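Local structure of endo-beta-mannanase (Opitutaceae bacterium TAV5, 7BOB) at residues 417-422 and 574-579; 255-260 and 567-572; 246-251 and 265-270; 449-454 and 514-519. The protein acts as a homotrimeric exo-beta-1,4-mannosidase of glycoside hydrolase family 5, probably releasing mannose from the ends of beta-1,4-linked manno-oligosaccharides in the termite hindgut. One frame throughout, in Å; residues are numbered along the deposited sequence.

Contact 1 (417-422 and 574-579)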
loop_
_atom_site.group_PDB
_atom_site.type_symbol
_atom_site.label_atom_id
_atom_site.label_comp_id
_atom_site.label_asym_id
_atom_site.label_seq_id
_atom_site.Cartn_x
_atom_site.Cartn_y
_atom_site.Cartn_z
ATOM N N HIS A 417 -18.155 -19.882 10.349
ATOM C CA HIS A 417 -17.993 -21.321 10.531
ATOM C C HIS A 417 -17.750 -21.662 11.993
ATOM O O HIS A 417 -18.352 -22.599 12.529
ATOM C CB HIS A 417 -16.836 -21.821 9.667
ATOM C CG HIS A 417 -16.522 -23.272 9.849
ATOM N ND1 HIS A 417 -15.456 -23.714 10.606
ATOM C CD2 HIS A 417 -17.117 -24.383 9.352
ATOM C CE1 HIS A 417 -15.406 -25.032 10.565
ATOM N NE2 HIS A 417 -16.408 -25.464 9.818
ATOM N N HIS A 418 -16.883 -20.897 12.663
ATOM C CA HIS A 418 -16.586 -21.174 14.065
ATOM C C HIS A 418 -17.780 -20.851 14.965
ATOM O O HIS A 418 -18.096 -21.615 15.891
ATOM C CB HIS A 418 -15.358 -20.384 14.506
ATOM C CG HIS A 418 -15.281 -20.161 15.985
ATOM N ND1 HIS A 418 -15.062 -21.188 16.886
ATOM C CD2 HIS A 418 -15.403 -19.031 16.723
ATOM C CE1 HIS A 418 -15.046 -20.697 18.113
ATOM N NE2 HIS A 418 -15.240 -19.389 18.039
ATOM N N LEU A 419 -18.458 -19.729 14.705
ATOM C CA LEU A 419 -19.551 -19.317 15.575
ATOM C C LEU A 419 -20.760 -20.224 15.397
ATOM O O LEU A 419 -21.478 -20.485 16.366
ATOM C CB LEU A 419 -19.930 -17.854 15.312
ATOM C CG LEU A 419 -18.874 -16.773 15.601
ATOM C CD1 LEU A 419 -19.348 -15.379 15.132
ATOM C CD2 LEU A 419 -18.465 -16.732 17.077
ATOM N N LEU A 420 -21.001 -20.712 14.178
ATOM C CA LEU A 420 -22.087 -21.663 13.975
ATOM C C LEU A 420 -21.808 -22.988 14.685
ATOM O O LEU A 420 -22.724 -23.592 15.258
ATOM C CB LEU A 420 -22.313 -21.877 12.483
ATOM C CG LEU A 420 -22.982 -20.711 11.777
ATOM C CD1 LEU A 420 -22.654 -20.700 10.287
ATOM C CD2 LEU A 420 -24.500 -20.769 12.025
ATOM N N GLN A 421 -20.545 -23.450 14.670
ATOM C CA GLN A 421 -20.204 -24.655 15.422
ATOM C C GLN A 421 -20.317 -24.426 16.919
ATOM O O GLN A 421 -20.527 -25.380 17.667
ATOM C CB GLN A 421 -18.783 -25.140 15.094
ATOM C CG GLN A 421 -18.567 -25.520 13.654
ATOM C CD GLN A 421 -17.248 -26.290 13.419
ATOM O OE1 GLN A 421 -16.217 -26.038 14.056
ATOM N NE2 GLN A 421 -17.302 -27.235 12.506
ATOM N N SER A 422 -20.147 -23.183 17.385
ATOM C CA SER A 422 -20.390 -22.916 18.800
ATOM C C SER A 422 -21.885 -22.932 19.124
ATOM O O SER A 422 -22.279 -23.282 20.249
ATOM C CB SER A 422 -19.759 -21.586 19.198
ATOM O OG SER A 422 -18.399 -21.767 19.530
ATOM N N ALA A 574 -20.046 -15.259 22.916
ATOM C CA ALA A 574 -21.290 -16.002 23.135
ATOM C C ALA A 574 -22.458 -15.339 22.416
ATOM O O ALA A 574 -23.266 -16.011 21.765
ATOM C CB ALA A 574 -21.589 -16.122 24.630
ATOM N N SER A 575 -22.543 -14.014 22.492
ATOM C CA SER A 575 -23.632 -13.326 21.812
ATOM C C SER A 575 -23.436 -13.343 20.297
ATOM O O SER A 575 -24.408 -13.503 19.544
ATOM C CB SER A 575 -23.775 -11.904 22.355
ATOM O OG SER A 575 -22.635 -11.122 22.087
ATOM N N TRP A 576 -22.190 -13.214 19.821
ATOM C CA TRP A 576 -21.948 -13.388 18.390
ATOM C C TRP A 576 -22.572 -14.690 17.897
ATOM O O TRP A 576 -23.302 -14.721 16.899
ATOM C CB TRP A 576 -20.443 -13.382 18.088
ATOM C CG TRP A 576 -19.760 -12.094 18.391
ATOM C CD1 TRP A 576 -20.356 -10.901 18.712
ATOM C CD2 TRP A 576 -18.348 -11.861 18.429
ATOM N NE1 TRP A 576 -19.402 -9.946 18.942
ATOM C CE2 TRP A 576 -18.161 -10.504 18.773
ATOM C CE3 TRP A 576 -17.221 -12.666 18.199
ATOM C CZ2 TRP A 576 -16.889 -9.930 18.885
ATOM C CZ3 TRP A 576 -15.963 -12.106 18.324
ATOM C CH2 TRP A 576 -15.803 -10.745 18.653
ATOM N N SER A 577 -22.314 -15.777 18.609
ATOM C CA SER A 577 -22.822 -17.061 18.164
ATOM C C SER A 577 -24.335 -17.147 18.381
ATOM O O SER A 577 -25.072 -17.654 17.530
ATOM C CB SER A 577 -22.059 -18.159 18.900
ATOM O OG SER A 577 -22.700 -19.403 18.823
ATOM N N ALA A 578 -24.825 -16.601 19.490
ATOM C CA ALA A 578 -26.270 -16.569 19.708
ATOM C C ALA A 578 -26.996 -15.798 18.606
ATOM O O ALA A 578 -28.165 -16.081 18.325
ATOM C CB ALA A 578 -26.576 -15.954 21.075
ATOM N N TRP A 579 -26.314 -14.840 17.964
ATOM C CA TRP A 579 -26.917 -14.096 16.859
ATOM C C TRP A 579 -27.399 -15.028 15.751
ATOM O O TRP A 579 -28.532 -14.897 15.266
ATOM C CB TRP A 579 -25.923 -13.084 16.283
ATOM C CG TRP A 579 -26.459 -12.418 15.050
ATOM C CD1 TRP A 579 -26.294 -12.826 13.758
ATOM C CD2 TRP A 579 -27.288 -11.237 14.997
ATOM N NE1 TRP A 579 -26.950 -11.964 12.903
ATOM C CE2 TRP A 579 -27.572 -10.987 13.641
ATOM C CE3 TRP A 579 -27.825 -10.383 15.970
ATOM C CZ2 TRP A 579 -28.354 -9.910 13.227
ATOM C CZ3 TRP A 579 -28.604 -9.310 15.561
ATOM C CH2 TRP A 579 -28.865 -9.089 14.203
#

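Contact 2 (255-260 and 567-572)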
loop_
_atom_site.group_PDB
_atom_site.type_symbol
_atom_site.label_atom_id
_atom_site.label_comp_id
_atom_site.label_asym_id
_atom_site.label_seq_id
_atom_site.Cartn_x
_atom_site.Cartn_y
_atom_site.Cartn_z
ATOM N N LEU A 255 -3.490 -23.538 20.661
ATOM C CA LEU A 255 -3.840 -24.956 20.643
ATOM C C LEU A 255 -5.168 -25.224 21.349
ATOM O O LEU A 255 -5.969 -26.047 20.890
ATOM C CB LEU A 255 -2.727 -25.763 21.287
ATOM C CG LEU A 255 -1.435 -25.753 20.487
ATOM C CD1 LEU A 255 -0.271 -26.180 21.362
ATOM C CD2 LEU A 255 -1.577 -26.629 19.259
ATOM N N ALA A 256 -5.432 -24.519 22.451
ATOM C CA ALA A 256 -6.662 -24.733 23.218
ATOM C C ALA A 256 -7.863 -23.964 22.674
ATOM O O ALA A 256 -8.983 -24.191 23.149
ATOM C CB ALA A 256 -6.448 -24.340 24.686
ATOM N N ASP A 257 -7.667 -23.061 21.701
ATOM C CA ASP A 257 -8.761 -22.216 21.222
ATOM C C ASP A 257 -9.636 -22.974 20.232
ATOM O O ASP A 257 -9.126 -23.463 19.220
ATOM C CB ASP A 257 -8.198 -20.950 20.565
ATOM C CG ASP A 257 -9.288 -19.991 20.071
ATOM O OD1 ASP A 257 -10.497 -20.217 20.328
ATOM O OD2 ASP A 257 -8.929 -19.007 19.404
ATOM N N PRO A 258 -10.940 -23.087 20.476
ATOM C CA PRO A 258 -11.845 -23.642 19.447
ATOM C C PRO A 258 -11.792 -22.926 18.083
ATOM O O PRO A 258 -12.007 -23.581 17.051
ATOM C CB PRO A 258 -13.234 -23.489 20.090
ATOM C CG PRO A 258 -12.973 -23.417 21.568
ATOM C CD PRO A 258 -11.622 -22.807 21.755
ATOM N N LEU A 259 -11.579 -21.601 18.038
ATOM C CA LEU A 259 -11.386 -20.929 16.743
ATOM C C LEU A 259 -10.185 -21.509 16.000
ATOM O O LEU A 259 -10.308 -21.977 14.864
ATOM C CB LEU A 259 -11.216 -19.409 16.918
ATOM C CG LEU A 259 -11.102 -18.507 15.651
ATOM C CD1 LEU A 259 -9.688 -18.502 15.024
ATOM C CD2 LEU A 259 -12.109 -18.875 14.569
ATOM N N THR A 260 -9.009 -21.478 16.631
ATOM C CA THR A 260 -7.819 -22.062 16.024
ATOM C C THR A 260 -8.080 -23.501 15.576
ATOM O O THR A 260 -7.759 -23.874 14.439
ATOM C CB THR A 260 -6.642 -22.031 17.004
ATOM O OG1 THR A 260 -6.359 -20.685 17.400
ATOM C CG2 THR A 260 -5.386 -22.650 16.368
ATOM N N PRO A 567 -10.823 -7.381 19.793
ATOM C CA PRO A 567 -10.175 -7.285 21.113
ATOM C C PRO A 567 -11.096 -7.587 22.282
ATOM O O PRO A 567 -10.596 -7.931 23.360
ATOM C CB PRO A 567 -9.673 -5.835 21.153
ATOM C CG PRO A 567 -9.456 -5.501 19.723
ATOM C CD PRO A 567 -10.640 -6.132 19.034
ATOM N N ASP A 568 -12.416 -7.472 22.116
ATOM C CA ASP A 568 -13.370 -7.843 23.154
ATOM C C ASP A 568 -13.949 -9.241 22.927
ATOM O O ASP A 568 -15.030 -9.563 23.435
ATOM C CB ASP A 568 -14.478 -6.790 23.245
ATOM C CG ASP A 568 -13.966 -5.444 23.779
ATOM O OD1 ASP A 568 -13.420 -5.421 24.905
ATOM O OD2 ASP A 568 -14.089 -4.413 23.070
ATOM N N ARG A 569 -13.222 -10.085 22.196
ATOM C CA ARG A 569 -13.703 -11.414 21.825
ATOM C C ARG A 569 -14.192 -12.229 23.028
ATOM O O ARG A 569 -15.242 -12.894 22.963
ATOM C CB ARG A 569 -12.569 -12.148 21.108
ATOM C CG ARG A 569 -12.957 -13.459 20.527
ATOM C CD ARG A 569 -11.748 -14.333 20.176
ATOM N NE ARG A 569 -12.214 -15.712 20.137
ATOM C CZ ARG A 569 -11.456 -16.800 20.056
ATOM N NH1 ARG A 569 -10.131 -16.717 19.980
ATOM N NH2 ARG A 569 -12.055 -17.988 20.048
ATOM N N GLN A 570 -13.418 -12.223 24.119
ATOM C CA GLN A 570 -13.727 -13.039 25.290
ATOM C C GLN A 570 -15.169 -12.852 25.739
ATOM O O GLN A 570 -15.924 -13.821 25.881
ATOM C CB GLN A 570 -12.775 -12.684 26.430
ATOM C CG GLN A 570 -11.527 -13.536 26.489
ATOM C CD GLN A 570 -11.188 -13.945 27.906
ATOM O OE1 GLN A 570 -10.363 -13.313 28.570
ATOM N NE2 GLN A 570 -11.843 -14.997 28.389
ATOM N N THR A 571 -15.571 -11.600 25.958
ATOM C CA THR A 571 -16.883 -11.324 26.519
ATOM C C THR A 571 -17.993 -11.257 25.472
ATOM O O THR A 571 -19.163 -11.418 25.834
ATOM C CB THR A 571 -16.831 -10.019 27.315
ATOM O OG1 THR A 571 -16.353 -8.980 26.463
ATOM C CG2 THR A 571 -15.858 -10.147 28.478
ATOM N N GLN A 572 -17.667 -11.068 24.183
ATOM C CA GLN A 572 -18.699 -10.899 23.159
ATOM C C GLN A 572 -19.030 -12.168 22.379
ATOM O O GLN A 572 -20.105 -12.241 21.765
ATOM C CB GLN A 572 -18.281 -9.810 22.169
ATOM C CG GLN A 572 -18.184 -8.415 22.791
ATOM C CD GLN A 572 -19.538 -7.784 22.997
ATOM O OE1 GLN A 572 -20.080 -7.793 24.104
ATOM N NE2 GLN A 572 -20.101 -7.233 21.925
#

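Contact 3 (246-251 and 265-270)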
loop_
_atom_site.group_PDB
_atom_site.type_symbol
_atom_site.label_atom_id
_atom_site.label_comp_id
_atom_site.label_asym_id
_atom_site.label_seq_id
_atom_site.Cartn_x
_atom_site.Cartn_y
_atom_site.Cartn_z
ATOM N N ASN A 246 -0.796 -15.930 13.577
ATOM C CA ASN A 246 -0.750 -14.947 12.492
ATOM C C ASN A 246 -0.520 -15.572 11.111
ATOM O O ASN A 246 -0.305 -14.832 10.147
ATOM C CB ASN A 246 0.279 -13.838 12.781
ATOM C CG ASN A 246 1.678 -14.360 12.919
ATOM O OD1 ASN A 246 1.921 -15.540 12.714
ATOM N ND2 ASN A 246 2.613 -13.489 13.274
ATOM N N TRP A 247 -0.617 -16.897 10.973
ATOM C CA TRP A 247 -0.630 -17.514 9.651
ATOM C C TRP A 247 -2.025 -17.561 9.030
ATOM O O TRP A 247 -2.200 -18.194 7.987
ATOM C CB TRP A 247 -0.043 -18.936 9.699
ATOM C CG TRP A 247 1.426 -18.948 10.051
ATOM C CD1 TRP A 247 2.176 -17.878 10.458
ATOM C CD2 TRP A 247 2.307 -20.070 10.051
ATOM N NE1 TRP A 247 3.467 -18.268 10.710
ATOM C CE2 TRP A 247 3.576 -19.608 10.466
ATOM C CE3 TRP A 247 2.144 -21.428 9.765
ATOM C CZ2 TRP A 247 4.678 -20.448 10.583
ATOM C CZ3 TRP A 247 3.248 -22.263 9.862
ATOM C CH2 TRP A 247 4.493 -21.775 10.277
ATOM N N HIS A 248 -3.013 -16.914 9.637
ATOM C CA HIS A 248 -4.391 -16.990 9.172
ATOM C C HIS A 248 -5.016 -15.602 9.205
ATOM O O HIS A 248 -4.595 -14.752 9.998
ATOM C CB HIS A 248 -5.208 -17.950 10.049
ATOM C CG HIS A 248 -4.589 -19.305 10.154
ATOM N ND1 HIS A 248 -4.882 -20.323 9.270
ATOM C CD2 HIS A 248 -3.644 -19.789 10.990
ATOM C CE1 HIS A 248 -4.160 -21.387 9.572
ATOM N NE2 HIS A 248 -3.400 -21.091 10.611
ATOM N N PRO A 249 -6.032 -15.349 8.374
ATOM C CA PRO A 249 -6.620 -14.006 8.324
ATOM C C PRO A 249 -7.508 -13.672 9.518
ATOM O O PRO A 249 -7.897 -12.505 9.657
ATOM C CB PRO A 249 -7.426 -14.030 7.022
ATOM C CG PRO A 249 -7.853 -15.452 6.907
ATOM C CD PRO A 249 -6.667 -16.258 7.401
ATOM N N VAL A 250 -7.873 -14.651 10.347
ATOM C CA VAL A 250 -8.526 -14.424 11.632
ATOM C C VAL A 250 -7.593 -14.946 12.712
ATOM O O VAL A 250 -7.151 -16.095 12.647
ATOM C CB VAL A 250 -9.893 -15.125 11.719
ATOM C CG1 VAL A 250 -10.566 -14.794 13.050
ATOM C CG2 VAL A 250 -10.771 -14.733 10.541
ATOM N N GLN A 251 -7.311 -14.123 13.705
ATOM C CA GLN A 251 -6.285 -14.426 14.701
ATOM C C GLN A 251 -6.894 -15.238 15.847
ATOM O O GLN A 251 -7.576 -14.690 16.719
ATOM C CB GLN A 251 -5.674 -13.124 15.202
ATOM C CG GLN A 251 -4.291 -13.253 15.757
ATOM C CD GLN A 251 -3.256 -12.887 14.746
ATOM O OE1 GLN A 251 -3.571 -12.710 13.558
ATOM N NE2 GLN A 251 -2.000 -12.787 15.186
ATOM N N PRO A 265 -9.988 -27.923 9.731
ATOM C CA PRO A 265 -11.200 -28.559 9.174
ATOM C C PRO A 265 -11.967 -27.658 8.231
ATOM O O PRO A 265 -12.529 -28.141 7.239
ATOM C CB PRO A 265 -12.038 -28.896 10.420
ATOM C CG PRO A 265 -11.039 -28.982 11.525
ATOM C CD PRO A 265 -9.995 -27.947 11.206
ATOM N N PHE A 266 -12.012 -26.356 8.516
ATOM C CA PHE A 266 -12.675 -25.431 7.605
ATOM C C PHE A 266 -11.980 -25.397 6.249
ATOM O O PHE A 266 -12.640 -25.443 5.202
ATOM C CB PHE A 266 -12.729 -24.037 8.219
ATOM C CG PHE A 266 -13.048 -22.967 7.228
ATOM C CD1 PHE A 266 -14.373 -22.696 6.874
ATOM C CD2 PHE A 266 -12.026 -22.234 6.625
ATOM C CE1 PHE A 266 -14.667 -21.704 5.938
ATOM C CE2 PHE A 266 -12.319 -21.225 5.694
ATOM C CZ PHE A 266 -13.642 -20.965 5.354
ATOM N N TYR A 267 -10.643 -25.294 6.247
ATOM C CA TYR A 267 -9.897 -25.315 4.982
ATOM C C TYR A 267 -10.134 -26.614 4.222
ATOM O O TYR A 267 -10.294 -26.605 2.991
ATOM C CB TYR A 267 -8.397 -25.147 5.232
ATOM C CG TYR A 267 -8.010 -23.799 5.802
ATOM C CD1 TYR A 267 -8.545 -22.631 5.289
ATOM C CD2 TYR A 267 -7.092 -23.702 6.841
ATOM C CE1 TYR A 267 -8.188 -21.405 5.810
ATOM C CE2 TYR A 267 -6.720 -22.472 7.356
ATOM C CZ TYR A 267 -7.271 -21.342 6.840
ATOM O OH TYR A 267 -6.921 -20.138 7.372
ATOM N N VAL A 268 -10.133 -27.746 4.939
ATOM C CA VAL A 268 -10.380 -29.037 4.301
ATOM C C VAL A 268 -11.779 -29.066 3.699
ATOM O O VAL A 268 -11.968 -29.509 2.558
ATOM C CB VAL A 268 -10.161 -30.184 5.310
ATOM C CG1 VAL A 268 -10.589 -31.554 4.721
ATOM C CG2 VAL A 268 -8.703 -30.218 5.748
ATOM N N LYS A 269 -12.770 -28.548 4.433
ATOM C CA LYS A 269 -14.139 -28.481 3.925
ATOM C C LYS A 269 -14.211 -27.702 2.614
ATOM O O LYS A 269 -14.884 -28.120 1.667
ATOM C CB LYS A 269 -15.054 -27.813 4.959
ATOM C CG LYS A 269 -15.376 -28.640 6.185
ATOM C CD LYS A 269 -16.472 -27.976 7.053
ATOM C CE LYS A 269 -16.549 -28.665 8.413
ATOM N NZ LYS A 269 -17.530 -28.026 9.347
ATOM N N CYS A 270 -13.570 -26.529 2.556
ATOM C CA CYS A 270 -13.549 -25.786 1.299
ATOM C C CYS A 270 -12.919 -26.593 0.178
ATOM O O CYS A 270 -13.493 -26.716 -0.910
ATOM C CB CYS A 270 -12.827 -24.453 1.472
ATOM S SG CYS A 270 -13.599 -23.412 2.737
#

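Contact 4 (449-454 and 514-519)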
loop_
_atom_site.group_PDB
_atom_site.type_symbol
_atom_site.label_atom_id
_atom_site.label_comp_id
_atom_site.label_asym_id
_atom_site.label_seq_id
_atom_site.Cartn_x
_atom_site.Cartn_y
_atom_site.Cartn_z
ATOM N N GLY A 449 -22.058 -11.810 3.899
ATOM C CA GLY A 449 -21.648 -10.555 3.298
ATOM C C GLY A 449 -20.663 -10.720 2.158
ATOM O O GLY A 449 -19.586 -10.116 2.173
ATOM N N VAL A 450 -20.982 -11.573 1.191
ATOM C CA VAL A 450 -20.182 -11.665 -0.019
ATOM C C VAL A 450 -21.033 -11.159 -1.168
ATOM O O VAL A 450 -22.266 -11.073 -1.080
ATOM C CB VAL A 450 -19.668 -13.088 -0.294
ATOM C CG1 VAL A 450 -18.656 -13.485 0.775
ATOM C CG2 VAL A 450 -20.821 -14.086 -0.346
ATOM N N PHE A 451 -20.360 -10.799 -2.254
ATOM C CA PHE A 451 -21.012 -10.159 -3.383
ATOM C C PHE A 451 -21.500 -11.201 -4.381
ATOM O O PHE A 451 -20.773 -12.148 -4.717
ATOM C CB PHE A 451 -20.052 -9.172 -4.031
ATOM C CG PHE A 451 -19.379 -8.251 -3.041
ATOM C CD1 PHE A 451 -20.090 -7.231 -2.415
ATOM C CD2 PHE A 451 -18.033 -8.395 -2.740
ATOM C CE1 PHE A 451 -19.464 -6.371 -1.514
ATOM C CE2 PHE A 451 -17.405 -7.536 -1.837
ATOM C CZ PHE A 451 -18.123 -6.526 -1.223
ATOM N N THR A 452 -22.735 -11.017 -4.848
ATOM C CA THR A 452 -23.480 -11.997 -5.629
ATOM C C THR A 452 -24.022 -11.338 -6.881
ATOM O O THR A 452 -24.667 -10.288 -6.799
ATOM C CB THR A 452 -24.656 -12.560 -4.826
ATOM O OG1 THR A 452 -25.497 -11.470 -4.444
ATOM C CG2 THR A 452 -24.193 -13.316 -3.576
ATOM N N GLY A 453 -23.781 -11.950 -8.036
ATOM C CA GLY A 453 -24.254 -11.391 -9.281
ATOM C C GLY A 453 -25.698 -11.767 -9.570
ATOM O O GLY A 453 -26.374 -12.450 -8.799
ATOM N N LEU A 454 -26.172 -11.290 -10.721
ATOM C CA LEU A 454 -27.562 -11.505 -11.107
ATOM C C LEU A 454 -27.900 -12.991 -11.215
ATOM O O LEU A 454 -28.963 -13.426 -10.754
ATOM C CB LEU A 454 -27.834 -10.795 -12.431
ATOM C CG LEU A 454 -29.208 -11.115 -12.999
ATOM C CD1 LEU A 454 -30.254 -10.604 -12.033
ATOM C CD2 LEU A 454 -29.367 -10.492 -14.373
ATOM N N CYS A 514 -20.038 -1.984 10.964
ATOM C CA CYS A 514 -19.596 -2.160 9.582
ATOM C C CYS A 514 -20.773 -2.464 8.677
ATOM O O CYS A 514 -21.722 -3.152 9.080
ATOM C CB CYS A 514 -18.570 -3.285 9.446
ATOM S SG CYS A 514 -17.137 -3.109 10.491
ATOM N N PHE A 515 -20.680 -1.996 7.443
ATOM C CA PHE A 515 -21.742 -2.133 6.468
ATOM C C PHE A 515 -21.089 -2.424 5.135
ATOM O O PHE A 515 -19.963 -1.986 4.875
ATOM C CB PHE A 515 -22.620 -0.858 6.431
ATOM C CG PHE A 515 -23.247 -0.548 7.766
ATOM C CD1 PHE A 515 -22.592 0.261 8.680
ATOM C CD2 PHE A 515 -24.449 -1.129 8.139
ATOM C CE1 PHE A 515 -23.137 0.506 9.935
ATOM C CE2 PHE A 515 -25.000 -0.878 9.383
ATOM C CZ PHE A 515 -24.338 -0.052 10.280
ATOM N N LEU A 516 -21.777 -3.193 4.306
ATOM C CA LEU A 516 -21.113 -3.744 3.135
ATOM C C LEU A 516 -20.726 -2.623 2.182
ATOM O O LEU A 516 -21.540 -1.748 1.869
ATOM C CB LEU A 516 -22.005 -4.769 2.432
ATOM C CG LEU A 516 -21.263 -5.789 1.556
ATOM C CD1 LEU A 516 -20.487 -6.806 2.408
ATOM C CD2 LEU A 516 -22.238 -6.512 0.625
ATOM N N ARG A 517 -19.465 -2.652 1.748
ATOM C CA ARG A 517 -18.854 -1.616 0.933
ATOM C C ARG A 517 -18.884 -0.262 1.630
ATOM O O ARG A 517 -18.774 0.765 0.973
ATOM C CB ARG A 517 -19.513 -1.510 -0.447
ATOM C CG ARG A 517 -19.551 -2.810 -1.233
ATOM C CD ARG A 517 -20.110 -2.535 -2.614
ATOM N NE ARG A 517 -20.327 -3.749 -3.398
ATOM C CZ ARG A 517 -19.435 -4.247 -4.260
ATOM N NH1 ARG A 517 -18.258 -3.639 -4.424
ATOM N NH2 ARG A 517 -19.711 -5.354 -4.958
ATOM N N GLY A 518 -19.036 -0.241 2.956
ATOM C CA GLY A 518 -19.028 1.018 3.667
ATOM C C GLY A 518 -20.279 1.846 3.507
ATOM O O GLY A 518 -20.291 3.007 3.935
ATOM N N MET A 519 -21.334 1.295 2.901
ATOM C CA MET A 519 -22.552 2.050 2.644
ATOM C C MET A 519 -23.737 1.395 3.347
ATOM O O MET A 519 -23.810 0.163 3.496
ATOM C CB MET A 519 -22.838 2.153 1.150
ATOM C CG MET A 519 -21.809 3.000 0.428
ATOM S SD MET A 519 -22.253 3.332 -1.280
ATOM C CE MET A 519 -21.981 1.710 -2.032
#

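Contact 1 (417-422 and 574-579)
Leu419 meets helix 569-583 with both its backbone and its side chain. Its carbonyl oxygen, in the last turn of helix 406-422, accepts a hydrogen bond from Ser577 OG at 2.9 Å. The donor lies 21° from the carbonyl plane. With Ser577 OG swung anti to its own backbone N (chi1 164°), the hydroxyl faces the neighbouring helix. The isobutyl group of Leu419 runs beside this bond: CD1 rests 3.7 Å from Trp576 CB, while CD2 comes up to the edge of the indole, near its plane. One turn on, Ser422 touches the same hydroxyl from the flank, its CB 3.7 Å from Ser577 OG, in van der Waals contact.

The two helices belong to the C-terminal domain and pass almost at right angles, with a crossing angle of -85° and axes 8.2 Å apart. The small Ser577 sits at the crossing, where its CA comes within 4.7 Å of Leu419 CA. Beyond the contact, Tyr580 packs on Leu419, and Phe562 stacks on the Trp576 ring. The chemistry implies a close helix crossing that combines a leucine-tryptophan contact with one hydrogen bond, a buried serine hydroxyl donating to a backbone carbonyl of the partner helix.

Contact 2 (255-260 and 567-572)
Asp257 OD1 is gripped by two donors, one from each side of a domain boundary. Arg569 NH2 reaches it at 2.7 Å on the syn side, close to the carboxylate plane, whereas Leu259 N approaches from above that plane at 2.9 Å. The other oxygen, Asp257 OD2, takes Arg569 NH1 at 2.6 Å, tilted out of the plane on the face opposite to Leu259 N, and accepts from Ser253 N. The salt bridge is end-on and bidentate, with N-H...O angles of 165° and 163°. Both oxygens lie near the guanidinium plane, although the two flat groups are turned 34° against each other.

The bond from Leu259 N identifies Asp257 as the N-cap of helix 258-272, which follows the sixth strand of the (beta/alpha)8 barrel. One aspartate caps a barrel helix and pairs with an arginine from the first turn of helix 569-583 in the C-terminal domain. To span the distance, Arg569 is stretched from CG to NE, with CG anti to the backbone N. Its NE makes a second salt bridge, to Glu573, so acidic partners are likely to hold the guanidinium on two sides. Leu259 CB packs obliquely against the same group, 3.5 Å from Arg569 NH2.

Contact 3 (246-251 and 265-270)
Tyr267 points from helix 258-272 toward the loop that carries His248 and Pro249. Its CB starts in that direction, and CG stands anti to the carbonyl carbon (chi1 -66°), which sends the ring out from the helix axis to the loop. Along the rim, CE2 is the first atom to arrive, 3.4 Å from His248 ND1 and 3.6 Å from His248 CE1. CZ follows at the edge of the imidazole, in its plane. At the tip, OH forms a nearly straight hydrogen bond of 2.8 Å with His248 ND1, while Pro249 CD touches the same oxygen at 3.9 Å. The two rings lie edge against edge, their planes only 15° apart and their centroids 5.6 Å apart. The hydroxyl thus meets the imidazole edge-on, and the rings are not stacked.

The loop and the helix both follow strand 237-241 of the (beta/alpha)8 barrel, so the contact folds a beta-alpha loop back on its own helix. The other imidazole nitrogen, His248 NE2, bonds to the carbonyl oxygen of Tyr242, and His197 lies against both aromatic rings. A phenylalanine in place of Tyr267 would probably leave His248 ND1 without its phenolic mate and the imidazole held at one nitrogen, with more freedom to turn. Gripped at both nitrogens, the buried imidazole is fixed in its rotation: the start of the loop holds one side of the ring and the helix the other.

Contact 4 (449-454 and 514-519)
Two loops of the C-terminal domain meet here: the link from strand 444-448 to helix 454-465 in the parallel part of its sheet, whose 2-1-3-4 strand order recalls flavodoxin-like folds, and a type II beta-turn between strands 508-512 and 520-525. The turn is closed by Gly518 N bonding to Phe515 O, which places Leu516 and Arg517 at its corner. Extended from CG to NE, Arg517 lays its guanidinium over one face of the Phe451 ring in a cation-pi contact, CZ lying 3.9 Å from the ring centroid and 29° off the ring normal. The planes are inclined by 37°, and NH2 comes closest, 3.2 Å from Phe451 CD1. Second partners fix the guanidinium: Asp476 forms a salt bridge with NE, and the carbonyl oxygen of Pro402 accepts from NH2. Shortening Arg517 to an alanine is likely to uncover that face of Phe451 and leave Asp476 without its charged mate. Through its backbone oxygen, Arg517 binds Asn246 of a neighbouring subunit, bringing the turn into the trimer interface. Leu516 splits its two methyls between two residues of the other loop: CD2 packs 3.5 Å from Phe451 CE1, and CD1 lies 3.4 Å from Gly449 O.

Overall arrangement
Followed from the N terminus, the chain first enters contact 3, whose short loop closes within the barrel between strand 237-241 and its helix. Contact 2 opens at 255-260, before that loop has closed, so the two cross and share helix 258-272. It ends only at 567-572, tying the barrel to the C-terminal domain. Contact 1 opens at 417-422 and closes just after contact 2, crossing it; both use helix 569-583, and Leu259 packs on His418 between them. Contact 4 falls wholly within both long loops, about 10 Å from contact 1 at the nearest atoms, and joins two loops of the C-terminal domain. Across a subunit boundary, contact 3 of one copy meets contact 4 of another.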